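Local coordinates for clostripain-related protein (Bacteroides thetaiotaomicron, PDB 6N9J), which probably cleaves peptide bonds as a secreted C11 (clostripain-family) cysteine protease, crystallised here with an irreversible peptide inhibitor, at residues D114-Y119 against S354-Y359; M163-V168 against G343-I348; G237-V242 against D339-V344; D289-M294 against N305-M310. All coordinates share one frame; numbering follows the deposited sequence.

How the contacts relate
The four contacts lie in one caspase-like fold, but only contact 3 includes a strand of its central mixed sheet; contacts 1 and 2 use the loop after strand 105-110 and the start of helix 166-171, and contact 4 is a helix pair. Contact 1 closes the longest loop, and the other three are nested inside it. Contacts 2 and 3, with centres about 11 Å apart, share Gly343 and Val344: the strip 339-348 packs first on strand 239-244 and then on the start of helix 166-171. Contact 4, about 13 Å from contact 2, joins it where Leu290 N meets Val344 O, and joins contact 3 through Glu342 N and Asp289 OD1. Contact 1, also about 13 Å from contact 2 between centres, is linked through Tyr347 OH and Glu357 OE2. Segment 343-348 thus touches the other three contacts.

Contact 1 of 4, residues D114-Y119 against S354-Y359; sequences DGWLPY and SSQEKY
Pro118 covers one face of the Tyr359 ring: its CB lies over the centre, 3.6 Å from the centroid and 9° off the normal, a CH-pi contact. Here the end of a type II' beta turn (Asp114 to Leu117) and the following Pro118 pack on the N-terminal part of helix 355-363. Water 1 lies at the edge of the Tyr359 ring, in its plane. The Trp116 indole has Leu117 CD2 over one face, displaced toward the rim, and turns its edge to the helix, where Gln356 O is 3.5 Å from Trp116 CH2 and Tyr359 CD1 is 4.0 Å from Trp116 CZ3. In clan CD peptidases the loop after the equivalent of strand 105-110 carries the catalytic histidine, so this turn probably borders the active site. Tyr359 has CG anti to its backbone N (chi1 178°), which starts the ring out toward Pro118. Leu117 CD2 touches the Gln356 amide, 3.6 Å from OE1, while Gln356 NE2 bonds to Asn286. Ser354 N-caps the helix, its OG accepting weakly from Glu357 N. No direct hydrogen bond joins the segments; instead water 1 bridges them, donating to Trp116 O at 2.9 Å and lying 2.9 Å from Tyr359 OH.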
loop_
_atom_site.group_PDB
_atom_site.type_symbol
_atom_site.label_atom_id
_atom_site.label_comp_id
_atom_site.label_asym_id
_atom_site.label_seq_id
_atom_site.Cartn_x
_atom_site.Cartn_y
_atom_site.Cartn_z
ATOM N N ASP A 114 -4.117 -1.274 7.718
ATOM C CA ASP A 114 -3.581 -0.939 9.041
ATOM C C ASP A 114 -2.292 -1.741 9.264
ATOM O O ASP A 114 -2.117 -2.413 10.287
ATOM C CB ASP A 114 -4.617 -1.212 10.143
ATOM C CG ASP A 114 -4.406 -0.344 11.390
ATOM O OD1 ASP A 114 -3.256 0.066 11.656
ATOM O OD2 ASP A 114 -5.390 -0.069 12.112
ATOM N N GLY A 115 -1.393 -1.676 8.286
ATOM C CA GLY A 115 -0.086 -2.302 8.420
ATOM C C GLY A 115 -0.115 -3.778 8.778
ATOM O O GLY A 115 -0.831 -4.577 8.168
ATOM N N TRP A 116 0.668 -4.140 9.784
ATOM C CA TRP A 116 0.847 -5.532 10.168
ATOM C C TRP A 116 -0.134 -5.984 11.232
ATOM O O TRP A 116 -0.217 -7.176 11.531
ATOM C CB TRP A 116 2.273 -5.746 10.684
ATOM C CG TRP A 116 2.557 -4.922 11.896
ATOM C CD1 TRP A 116 3.098 -3.671 11.926
ATOM C CD2 TRP A 116 2.298 -5.276 13.259
ATOM N NE1 TRP A 116 3.202 -3.225 13.219
ATOM C CE2 TRP A 116 2.716 -4.192 14.060
ATOM C CE3 TRP A 116 1.757 -6.408 13.882
ATOM C CZ2 TRP A 116 2.614 -4.206 15.455
ATOM C CZ3 TRP A 116 1.650 -6.417 15.264
ATOM C CH2 TRP A 116 2.076 -5.322 16.036
ATOM N N LEU A 117 -0.856 -5.031 11.814
ATOM C CA LEU A 117 -1.636 -5.291 13.034
ATOM C C LEU A 117 -2.617 -6.454 12.880
ATOM O O LEU A 117 -3.281 -6.583 11.841
ATOM C CB LEU A 117 -2.381 -4.023 13.460
ATOM C CG LEU A 117 -1.435 -2.953 14.010
ATOM C CD1 LEU A 117 -2.134 -1.618 14.133
ATOM C CD2 LEU A 117 -0.914 -3.399 15.357
ATOM N N PRO A 118 -2.681 -7.328 13.905
ATOM C CA PRO A 118 -3.575 -8.490 13.878
ATOM C C PRO A 118 -5.051 -8.102 14.008
ATOM O O PRO A 118 -5.385 -7.163 14.731
ATOM C CB PRO A 118 -3.115 -9.312 15.085
ATOM C CG PRO A 118 -2.522 -8.314 16.005
ATOM C CD PRO A 118 -1.842 -7.313 15.115
ATOM N N TYR A 119 -5.913 -8.812 13.284
ATOM C CA TYR A 119 -7.360 -8.661 13.409
ATOM C C TYR A 119 -8.007 -10.038 13.436
ATOM O O TYR A 119 -7.787 -10.843 12.533
ATOM C CB TYR A 119 -7.937 -7.841 12.250
ATOM C CG TYR A 119 -9.443 -7.679 12.320
ATOM C CD1 TYR A 119 -10.017 -6.688 13.097
ATOM C CD2 TYR A 119 -10.290 -8.525 11.604
ATOM C CE1 TYR A 119 -11.391 -6.534 13.159
ATOM C CE2 TYR A 119 -11.657 -8.382 11.662
ATOM C CZ TYR A 119 -12.202 -7.383 12.445
ATOM O OH TYR A 119 -13.569 -7.235 12.508
ATOM N N SER A 354 0.954 -6.706 25.843
ATOM C CA SER A 354 -0.271 -6.554 25.062
ATOM C C SER A 354 -0.416 -7.675 24.037
ATOM O O SER A 354 0.555 -8.367 23.727
ATOM C CB SER A 354 -0.296 -5.194 24.359
ATOM O OG SER A 354 0.655 -5.135 23.306
ATOM N N SER A 355 -1.629 -7.850 23.514
ATOM C CA SER A 355 -1.900 -8.924 22.561
ATOM C C SER A 355 -1.247 -8.658 21.214
ATOM O O SER A 355 -0.862 -9.596 20.514
ATOM C CB SER A 355 -3.407 -9.132 22.378
ATOM O OG SER A 355 -4.060 -7.932 22.006
ATOM N N GLN A 356 -1.111 -7.392 20.836
ATOM C CA GLN A 356 -0.524 -7.116 19.534
ATOM C C GLN A 356 1.000 -7.321 19.572
ATOM O O GLN A 356 1.592 -7.693 18.570
ATOM C CB GLN A 356 -0.902 -5.709 19.043
ATOM C CG GLN A 356 -0.205 -4.536 19.712
ATOM C CD GLN A 356 -0.666 -3.204 19.135
ATOM O OE1 GLN A 356 -1.840 -3.038 18.788
ATOM N NE2 GLN A 356 0.259 -2.261 19.001
ATOM N N GLU A 357 1.624 -7.128 20.731
ATOM C CA GLU A 357 3.056 -7.401 20.856
ATOM C C GLU A 357 3.319 -8.895 20.876
ATOM O O GLU A 357 4.269 -9.364 20.261
ATOM C CB GLU A 357 3.650 -6.756 22.114
ATOM C CG GLU A 357 3.635 -5.238 22.075
ATOM C CD GLU A 357 4.833 -4.594 22.750
ATOM O OE1 GLU A 357 5.697 -5.320 23.295
ATOM O OE2 GLU A 357 4.907 -3.348 22.720
ATOM N N LYS A 358 2.481 -9.642 21.581
ATOM C CA LYS A 358 2.608 -11.093 21.597
ATOM C C LYS A 358 2.499 -11.644 20.177
ATOM O O LYS A 358 3.233 -12.560 19.795
ATOM C CB LYS A 358 1.543 -11.728 22.500
ATOM N N TYR A 359 1.587 -11.072 19.399
ATOM C CA TYR A 359 1.448 -11.430 17.991
ATOM C C TYR A 359 2.706 -11.026 17.219
ATOM O O TYR A 359 3.235 -11.806 16.428
ATOM C CB TYR A 359 0.202 -10.772 17.382
ATOM C CG TYR A 359 0.017 -11.054 15.903
ATOM C CD1 TYR A 359 0.556 -10.209 14.941
ATOM C CD2 TYR A 359 -0.698 -12.167 15.473
ATOM C CE1 TYR A 359 0.402 -10.471 13.584
ATOM C CE2 TYR A 359 -0.864 -12.436 14.125
ATOM C CZ TYR A 359 -0.313 -11.587 13.187
ATOM O OH TYR A 359 -0.483 -11.853 11.853
HETATM O O HOH W 1 0.762 -9.637 10.373
#

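Contact 2 of 4, residues M163-V168 against G343-I348; sequences MQSVEV and GVSTYI
Ser165 and Ser345 form a single beta bridge, their CA atoms 4.7 Å apart, between segments whose directions differ by 35°. Ser345 bonds through its N to Gln164 O and through its O to Val166 N, both at 3.1 Å; these residues lie on either side of Ser165, the pattern of a parallel bridge. Gln164 centres an inverse gamma turn just before Ser165, which N-caps helix 166-171 through a weak bond from Val168 N to its OG.

The polar core is the buried Glu167 carboxylate. A chi2 of 89° bends its chain at CG and turns CD toward the 345-347 backbone, and the two oxygens take different donors. OE2 accepts Tyr347 N at 2.8 Å, nearly straight at 175°, on its syn side and somewhat out of plane, and it also bonds to Tyr360 OH. OE1 is met on its anti side by Ser165 OG at 2.8 Å and accepts a hydrogen bond from water 2, which also bonds to Ser345 OG. So many donors are consistent with an ionised group. Apolar packing is mainly Val166 CB on Val344 CG1, 3.9 Å apart. Gln164 CG rests 3.4 Å from Gly343 O, while its NE2 bonds to Ser241 OG and Phe179 O. Bridge and cap meet at the start of the helix that follows strand 155-159; in caspase-like clan CD peptidases the catalytic cysteine lies just after the equivalent strand, probably close by.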
loop_
_atom_site.group_PDB
_atom_site.type_symbol
_atom_site.label_atom_id
_atom_site.label_comp_id
_atom_site.label_asym_id
_atom_site.label_seq_id
_atom_site.Cartn_x
_atom_site.Cartn_y
_atom_site.Cartn_z
ATOM N N MET A 163 0.370 1.092 4.966
ATOM C CA MET A 163 0.868 -0.181 4.456
ATOM C C MET A 163 2.376 -0.177 4.216
ATOM O O MET A 163 2.997 -1.247 4.184
ATOM C CB MET A 163 0.125 -0.564 3.161
ATOM C CG MET A 163 -1.365 -0.862 3.367
ATOM S SD MET A 163 -1.819 -1.890 4.798
ATOM C CE MET A 163 -0.893 -3.364 4.528
ATOM N N GLN A 164 2.967 1.011 4.065
ATOM C CA GLN A 164 4.411 1.114 3.845
ATOM C C GLN A 164 5.150 0.971 5.193
ATOM O O GLN A 164 5.804 1.900 5.682
ATOM C CB GLN A 164 4.772 2.425 3.139
ATOM C CG GLN A 164 6.143 2.422 2.440
ATOM C CD GLN A 164 6.164 1.648 1.114
ATOM O OE1 GLN A 164 5.474 0.644 0.950
ATOM N NE2 GLN A 164 6.968 2.120 0.168
ATOM N N SER A 165 4.997 -0.227 5.761
ATOM C CA SER A 165 5.594 -0.687 7.005
ATOM C C SER A 165 6.667 -1.737 6.706
ATOM O O SER A 165 6.470 -2.601 5.842
ATOM C CB SER A 165 4.487 -1.251 7.913
ATOM O OG SER A 165 4.886 -2.412 8.618
ATOM N N VAL A 166 7.796 -1.658 7.408
ATOM C CA VAL A 166 8.921 -2.549 7.150
ATOM C C VAL A 166 8.541 -3.980 7.521
ATOM O O VAL A 166 9.055 -4.937 6.937
ATOM C CB VAL A 166 10.204 -2.098 7.928
ATOM C CG1 VAL A 166 10.057 -2.356 9.406
ATOM C CG2 VAL A 166 11.468 -2.790 7.397
ATOM N N GLU A 167 7.625 -4.125 8.479
ATOM C CA GLU A 167 7.127 -5.440 8.879
ATOM C C GLU A 167 6.299 -6.098 7.766
ATOM O O GLU A 167 6.416 -7.295 7.510
ATOM C CB GLU A 167 6.285 -5.323 10.156
ATOM C CG GLU A 167 7.083 -4.923 11.404
ATOM C CD GLU A 167 7.189 -3.417 11.605
ATOM O OE1 GLU A 167 6.755 -2.656 10.702
ATOM O OE2 GLU A 167 7.717 -2.996 12.671
ATOM N N VAL A 168 5.457 -5.303 7.115
ATOM C CA VAL A 168 4.594 -5.794 6.046
ATOM C C VAL A 168 5.397 -6.146 4.804
ATOM O O VAL A 168 5.254 -7.225 4.238
ATOM C CB VAL A 168 3.531 -4.745 5.673
ATOM C CG1 VAL A 168 2.691 -5.220 4.489
ATOM C CG2 VAL A 168 2.652 -4.406 6.891
ATOM N N GLY A 343 10.091 7.756 4.942
ATOM C CA GLY A 343 9.340 6.956 3.996
ATOM C C GLY A 343 8.875 5.587 4.448
ATOM O O GLY A 343 8.140 4.927 3.717
ATOM N N VAL A 344 9.306 5.144 5.629
ATOM C CA VAL A 344 8.952 3.804 6.106
ATOM C C VAL A 344 8.608 3.814 7.599
ATOM O O VAL A 344 9.251 4.510 8.386
ATOM C CB VAL A 344 10.098 2.789 5.846
ATOM C CG1 VAL A 344 9.678 1.377 6.262
ATOM C CG2 VAL A 344 10.482 2.794 4.385
ATOM N N SER A 345 7.585 3.059 7.990
ATOM C CA SER A 345 7.215 2.997 9.407
ATOM C C SER A 345 7.664 1.691 10.043
ATOM O O SER A 345 8.046 0.744 9.353
ATOM C CB SER A 345 5.705 3.156 9.601
ATOM O OG SER A 345 5.044 1.915 9.416
ATOM N N THR A 346 7.600 1.657 11.367
ATOM C CA THR A 346 7.961 0.490 12.143
ATOM C C THR A 346 7.206 0.524 13.467
ATOM O O THR A 346 6.749 1.586 13.911
ATOM C CB THR A 346 9.485 0.434 12.421
ATOM O OG1 THR A 346 9.822 -0.790 13.089
ATOM C CG2 THR A 346 9.909 1.600 13.301
ATOM N N TYR A 347 7.078 -0.639 14.097
ATOM C CA TYR A 347 6.562 -0.708 15.449
ATOM C C TYR A 347 7.715 -0.618 16.460
ATOM O O TYR A 347 8.753 -1.274 16.303
ATOM C CB TYR A 347 5.771 -1.992 15.649
ATOM C CG TYR A 347 5.136 -2.100 17.004
ATOM C CD1 TYR A 347 4.149 -1.203 17.398
ATOM C CD2 TYR A 347 5.506 -3.099 17.887
ATOM C CE1 TYR A 347 3.558 -1.291 18.639
ATOM C CE2 TYR A 347 4.918 -3.198 19.140
ATOM C CZ TYR A 347 3.944 -2.292 19.507
ATOM O OH TYR A 347 3.357 -2.382 20.750
ATOM N N ILE A 348 7.537 0.207 17.485
ATOM C CA ILE A 348 8.516 0.283 18.568
ATOM C C ILE A 348 8.035 -0.540 19.755
ATOM O O ILE A 348 7.089 -0.142 20.440
ATOM C CB ILE A 348 8.754 1.732 19.003
ATOM C CG1 ILE A 348 9.400 2.532 17.865
ATOM C CG2 ILE A 348 9.587 1.778 20.272
ATOM C CD1 ILE A 348 9.505 4.024 18.144
HETATM O O HOH W 2 4.852 -0.374 11.059
#

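Contact 3 of 4, residues G237-V242 against D339-V344; sequences GVSISV and DGFEGV
Ser241 places OG between its backbone N and carbonyl carbon (chi1 67°), which directs the hydroxyl at Gly343 O. From the loop, Phe341 holds CG anti to its backbone N (chi1 168°), and the ring reaches toward strand 239-244. Ser241 OG donates to Gly343 O at 2.5 Å, a very short separation, so its exact length is doubtful. The same OG is also bonded to Gln164 NE2, which gives the hydroxyl a second partner.

Without a side chain, Gly343 can bring its CA to 3.8 Å from Ser241 CB, and here the two backbones come nearest, CA to CA 5.2 Å. Within the loop Gly343 N sits 3.5 Å above the plane of the Phe341 ring, over its centre. Ile240 O is at the edge of this ring, near its plane and 3.8 Å from Phe341 CZ. Ser239 CB approaches obliquely, 3.7 Å from Phe341 CE1.

Ser239 and Ser241 point toward the loop, whereas Ile240 and Val242 point away from it, Val242 onto Ala207 and Ala211 of helix 206-221. The loop between strands 333-337 and 345-346 thus packs on the serine-bearing side of a strand in the central mixed sheet of the caspase-like fold. Strand 239-244 runs antiparallel to both of its sheet neighbours, 178-181 and 315-327, and Phe341 also packs on Thr320 of the latter.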
loop_
_atom_site.group_PDB
_atom_site.type_symbol
_atom_site.label_atom_id
_atom_site.label_comp_id
_atom_site.label_asym_id
_atom_site.label_seq_id
_atom_site.Cartn_x
_atom_site.Cartn_y
_atom_site.Cartn_z
ATOM N N GLY A 237 -2.506 17.087 1.072
ATOM C CA GLY A 237 -1.220 16.511 0.710
ATOM C C GLY A 237 -1.157 14.993 0.796
ATOM O O GLY A 237 -2.184 14.319 0.910
ATOM N N VAL A 238 0.056 14.454 0.719
ATOM C CA VAL A 238 0.281 13.008 0.729
ATOM C C VAL A 238 1.760 12.717 0.950
ATOM O O VAL A 238 2.606 13.568 0.710
ATOM C CB VAL A 238 -0.173 12.328 -0.598
ATOM C CG1 VAL A 238 0.852 12.541 -1.707
ATOM C CG2 VAL A 238 -0.395 10.838 -0.390
ATOM N N SER A 239 2.061 11.511 1.411
ATOM C CA SER A 239 3.431 11.042 1.510
ATOM C C SER A 239 3.551 9.640 0.930
ATOM O O SER A 239 2.735 8.761 1.229
ATOM C CB SER A 239 3.888 11.047 2.964
ATOM O OG SER A 239 3.112 10.133 3.701
ATOM N N ILE A 240 4.567 9.424 0.103
ATOM C CA ILE A 240 4.716 8.159 -0.619
ATOM C C ILE A 240 6.183 7.758 -0.642
ATOM O O ILE A 240 7.045 8.618 -0.696
ATOM C CB ILE A 240 4.179 8.268 -2.087
ATOM C CG1 ILE A 240 2.696 8.625 -2.106
ATOM C CG2 ILE A 240 4.407 6.975 -2.878
ATOM C CD1 ILE A 240 1.781 7.475 -1.704
ATOM N N SER A 241 6.459 6.459 -0.584
ATOM C CA SER A 241 7.798 5.945 -0.857
ATOM C C SER A 241 7.762 4.637 -1.661
ATOM O O SER A 241 6.699 4.049 -1.888
ATOM C CB SER A 241 8.576 5.732 0.454
ATOM O OG SER A 241 8.003 4.693 1.237
ATOM N N VAL A 242 8.940 4.197 -2.099
ATOM C CA VAL A 242 9.098 2.961 -2.857
ATOM C C VAL A 242 10.201 2.125 -2.217
ATOM O O VAL A 242 11.343 2.581 -2.096
ATOM C CB VAL A 242 9.472 3.223 -4.349
ATOM C CG1 VAL A 242 9.833 1.926 -5.049
ATOM C CG2 VAL A 242 8.347 3.920 -5.082
ATOM N N ASP A 339 7.645 16.477 9.221
ATOM C CA ASP A 339 9.061 16.732 9.482
ATOM C C ASP A 339 9.744 15.492 10.066
ATOM O O ASP A 339 9.332 14.986 11.108
ATOM C CB ASP A 339 9.209 17.918 10.431
ATOM C CG ASP A 339 10.648 18.300 10.661
ATOM O OD1 ASP A 339 11.193 19.066 9.837
ATOM O OD2 ASP A 339 11.231 17.840 11.669
ATOM N N GLY A 340 10.761 14.987 9.371
ATOM C CA GLY A 340 11.456 13.781 9.792
ATOM C C GLY A 340 11.171 12.568 8.919
ATOM O O GLY A 340 11.716 11.488 9.137
ATOM N N PHE A 341 10.316 12.749 7.918
ATOM C CA PHE A 341 9.835 11.658 7.074
ATOM C C PHE A 341 10.940 10.971 6.280
ATOM O O PHE A 341 11.644 11.606 5.494
ATOM C CB PHE A 341 8.764 12.215 6.131
ATOM C CG PHE A 341 8.359 11.296 5.018
ATOM C CD1 PHE A 341 7.424 10.294 5.226
ATOM C CD2 PHE A 341 8.867 11.476 3.737
ATOM C CE1 PHE A 341 7.029 9.469 4.191
ATOM C CE2 PHE A 341 8.471 10.655 2.694
ATOM C CZ PHE A 341 7.556 9.649 2.921
ATOM N N GLU A 342 11.090 9.667 6.467
ATOM C CA GLU A 342 12.066 8.954 5.668
ATOM C C GLU A 342 11.415 7.844 4.858
ATOM O O GLU A 342 12.100 7.095 4.155
ATOM C CB GLU A 342 13.186 8.406 6.550
ATOM C CG GLU A 342 14.043 9.498 7.224
ATOM C CD GLU A 342 14.821 10.370 6.233
ATOM O OE1 GLU A 342 15.298 11.446 6.655
ATOM O OE2 GLU A 342 14.970 9.991 5.040
ATOM N N GLY A 343 10.091 7.756 4.942
ATOM C CA GLY A 343 9.340 6.956 3.996
ATOM C C GLY A 343 8.875 5.587 4.448
ATOM O O GLY A 343 8.140 4.927 3.717
ATOM N N VAL A 344 9.306 5.144 5.629
ATOM C CA VAL A 344 8.952 3.804 6.106
ATOM C C VAL A 344 8.608 3.814 7.599
ATOM O O VAL A 344 9.251 4.510 8.386
ATOM C CB VAL A 344 10.098 2.789 5.846
ATOM C CG1 VAL A 344 9.678 1.377 6.262
ATOM C CG2 VAL A 344 10.482 2.794 4.385
#

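Contact 4 of 4, residues D289-M294 against N305-M310; sequences DLMGLM and NHYKEM
Met294 meets the outer part of the Tyr307 ring with CB, CG and SD, in an antiparallel helical hairpin made by helices 290-297 and 301-314. Over the short segments the axes are 11.6 Å apart at closest, with directions 171° apart. From the backbone outward, Met294 CB lies 3.9 Å from Tyr307 CE2. Its CG, anti to the carbonyl carbon (chi1 -62°), is the closest atom, 3.5 Å from Tyr307 OH, and it also touches CZ. The sulfur follows at 4.8 Å from the ring centroid in an oblique Met-aromatic contact, and beyond it the chain leads off from the opposite helix. The two side chains cross at about a right angle.

Met291 supplies a second Met-aromatic contact of a different kind. Its SD is at the ring edge, 89° off the normal and 4.2 Å from Tyr307 CE2, and its CE goes on to Lys308 CG at 3.9 Å. Leu290 comes in at the phenol end, with CG and CD2 both near Tyr307 OH, CD2 at 3.6 Å. The tyrosine is therefore wedged among three side chains of the facing helix, and it touches Leu251 and Thr255 of helix 248-259 as well. No hydrogen bond crosses the contact. Asp289 N-caps helix 290-297: while its OD1 bonds to Tyr279 OH and Glu342 N, its OD2 accepts Gly292 N at 3.0 Å on the anti side.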
loop_
_atom_site.group_PDB
_atom_site.type_symbol
_atom_site.label_atom_id
_atom_site.label_comp_id
_atom_site.label_asym_id
_atom_site.label_seq_id
_atom_site.Cartn_x
_atom_site.Cartn_y
_atom_site.Cartn_z
ATOM N N ASP A 289 8.663 6.533 12.393
ATOM C CA ASP A 289 9.629 6.474 11.311
ATOM C C ASP A 289 10.823 5.578 11.665
ATOM O O ASP A 289 11.523 5.798 12.665
ATOM C CB ASP A 289 10.102 7.877 10.938
ATOM C CG ASP A 289 10.982 7.878 9.699
ATOM O OD1 ASP A 289 10.449 7.760 8.555
ATOM O OD2 ASP A 289 12.207 7.999 9.878
ATOM N N LEU A 290 11.052 4.574 10.816
ATOM C CA LEU A 290 12.104 3.584 11.037
ATOM C C LEU A 290 13.505 4.195 11.154
ATOM O O LEU A 290 14.279 3.795 12.027
ATOM C CB LEU A 290 12.090 2.539 9.916
ATOM C CG LEU A 290 13.195 1.480 9.982
ATOM C CD1 LEU A 290 13.018 0.586 11.199
ATOM C CD2 LEU A 290 13.223 0.657 8.723
ATOM N N MET A 291 13.838 5.152 10.285
ATOM C CA MET A 291 15.150 5.800 10.380
ATOM C C MET A 291 15.257 6.599 11.674
ATOM O O MET A 291 16.317 6.637 12.302
ATOM C CB MET A 291 15.421 6.714 9.175
ATOM C CG MET A 291 16.783 7.459 9.262
ATOM S SD MET A 291 18.242 6.386 9.297
ATOM C CE MET A 291 18.470 6.059 7.554
ATOM N N GLY A 292 14.150 7.235 12.059
ATOM C CA GLY A 292 14.086 8.021 13.278
ATOM C C GLY A 292 14.322 7.138 14.478
ATOM O O GLY A 292 15.028 7.519 15.412
ATOM N N LEU A 293 13.774 5.931 14.437
ATOM C CA LEU A 293 14.032 4.964 15.501
ATOM C C LEU A 293 15.518 4.588 15.605
ATOM O O LEU A 293 16.081 4.573 16.699
ATOM C CB LEU A 293 13.197 3.698 15.300
ATOM C CG LEU A 293 13.440 2.572 16.314
ATOM C CD1 LEU A 293 13.193 3.059 17.720
ATOM C CD2 LEU A 293 12.582 1.348 16.028
ATOM N N MET A 294 16.145 4.283 14.470
ATOM C CA MET A 294 17.519 3.777 14.462
ATOM C C MET A 294 18.531 4.856 14.838
ATOM O O MET A 294 19.571 4.570 15.439
ATOM C CB MET A 294 17.846 3.184 13.089
ATOM C CG MET A 294 16.964 1.986 12.716
ATOM S SD MET A 294 17.211 0.559 13.801
ATOM C CE MET A 294 15.640 0.468 14.574
ATOM N N ASN A 305 26.499 4.390 10.055
ATOM C CA ASN A 305 26.734 4.932 8.725
ATOM C C ASN A 305 26.573 3.844 7.668
ATOM O O ASN A 305 26.245 4.136 6.533
ATOM C CB ASN A 305 28.123 5.574 8.630
ATOM C CG ASN A 305 28.262 6.805 9.521
ATOM O OD1 ASN A 305 27.268 7.418 9.912
ATOM N ND2 ASN A 305 29.501 7.171 9.842
ATOM N N HIS A 306 26.813 2.593 8.048
ATOM C CA HIS A 306 26.583 1.474 7.155
ATOM C C HIS A 306 25.081 1.208 7.016
ATOM O O HIS A 306 24.590 0.919 5.927
ATOM C CB HIS A 306 27.284 0.215 7.649
ATOM C CG HIS A 306 26.971 -0.994 6.824
ATOM N ND1 HIS A 306 27.585 -1.252 5.617
ATOM C CD2 HIS A 306 26.082 -2.001 7.013
ATOM C CE1 HIS A 306 27.099 -2.368 5.105
ATOM N NE2 HIS A 306 26.185 -2.841 5.934
ATOM N N TYR A 307 24.364 1.307 8.135
ATOM C CA TYR A 307 22.922 1.124 8.132
ATOM C C TYR A 307 22.251 2.112 7.188
ATOM O O TYR A 307 21.349 1.744 6.443
ATOM C CB TYR A 307 22.339 1.277 9.544
ATOM C CG TYR A 307 20.837 1.157 9.550
ATOM C CD1 TYR A 307 20.227 -0.088 9.612
ATOM C CD2 TYR A 307 20.025 2.283 9.461
ATOM C CE1 TYR A 307 18.858 -0.208 9.595
ATOM C CE2 TYR A 307 18.650 2.171 9.439
ATOM C CZ TYR A 307 18.075 0.923 9.511
ATOM O OH TYR A 307 16.707 0.794 9.483
ATOM N N LYS A 308 22.688 3.367 7.225
ATOM C CA LYS A 308 22.090 4.386 6.366
ATOM C C LYS A 308 22.275 4.037 4.889
ATOM O O LYS A 308 21.380 4.276 4.083
ATOM C CB LYS A 308 22.680 5.763 6.661
ATOM C CG LYS A 308 22.313 6.288 8.051
ATOM C CD LYS A 308 22.513 7.790 8.162
ATOM C CE LYS A 308 23.968 8.179 7.969
ATOM N NZ LYS A 308 24.152 9.663 7.958
ATOM N N GLU A 309 23.429 3.471 4.545
ATOM C CA GLU A 309 23.680 3.039 3.169
ATOM C C GLU A 309 22.705 1.947 2.752
ATOM O O GLU A 309 22.129 2.015 1.678
ATOM C CB GLU A 309 25.114 2.535 2.995
ATOM C CG GLU A 309 26.202 3.496 3.457
ATOM C CD GLU A 309 26.408 4.667 2.513
ATOM O OE1 GLU A 309 25.553 4.876 1.621
ATOM O OE2 GLU A 309 27.436 5.371 2.661
ATOM N N MET A 310 22.536 0.940 3.606
ATOM C CA MET A 310 21.626 -0.158 3.323
ATOM C C MET A 310 20.200 0.349 3.279
ATOM O O MET A 310 19.376 -0.154 2.522
ATOM C CB MET A 310 21.758 -1.262 4.373
ATOM C CG MET A 310 23.118 -1.931 4.404
ATOM S SD MET A 310 23.648 -2.712 2.859
ATOM C CE MET A 310 24.736 -1.454 2.228
#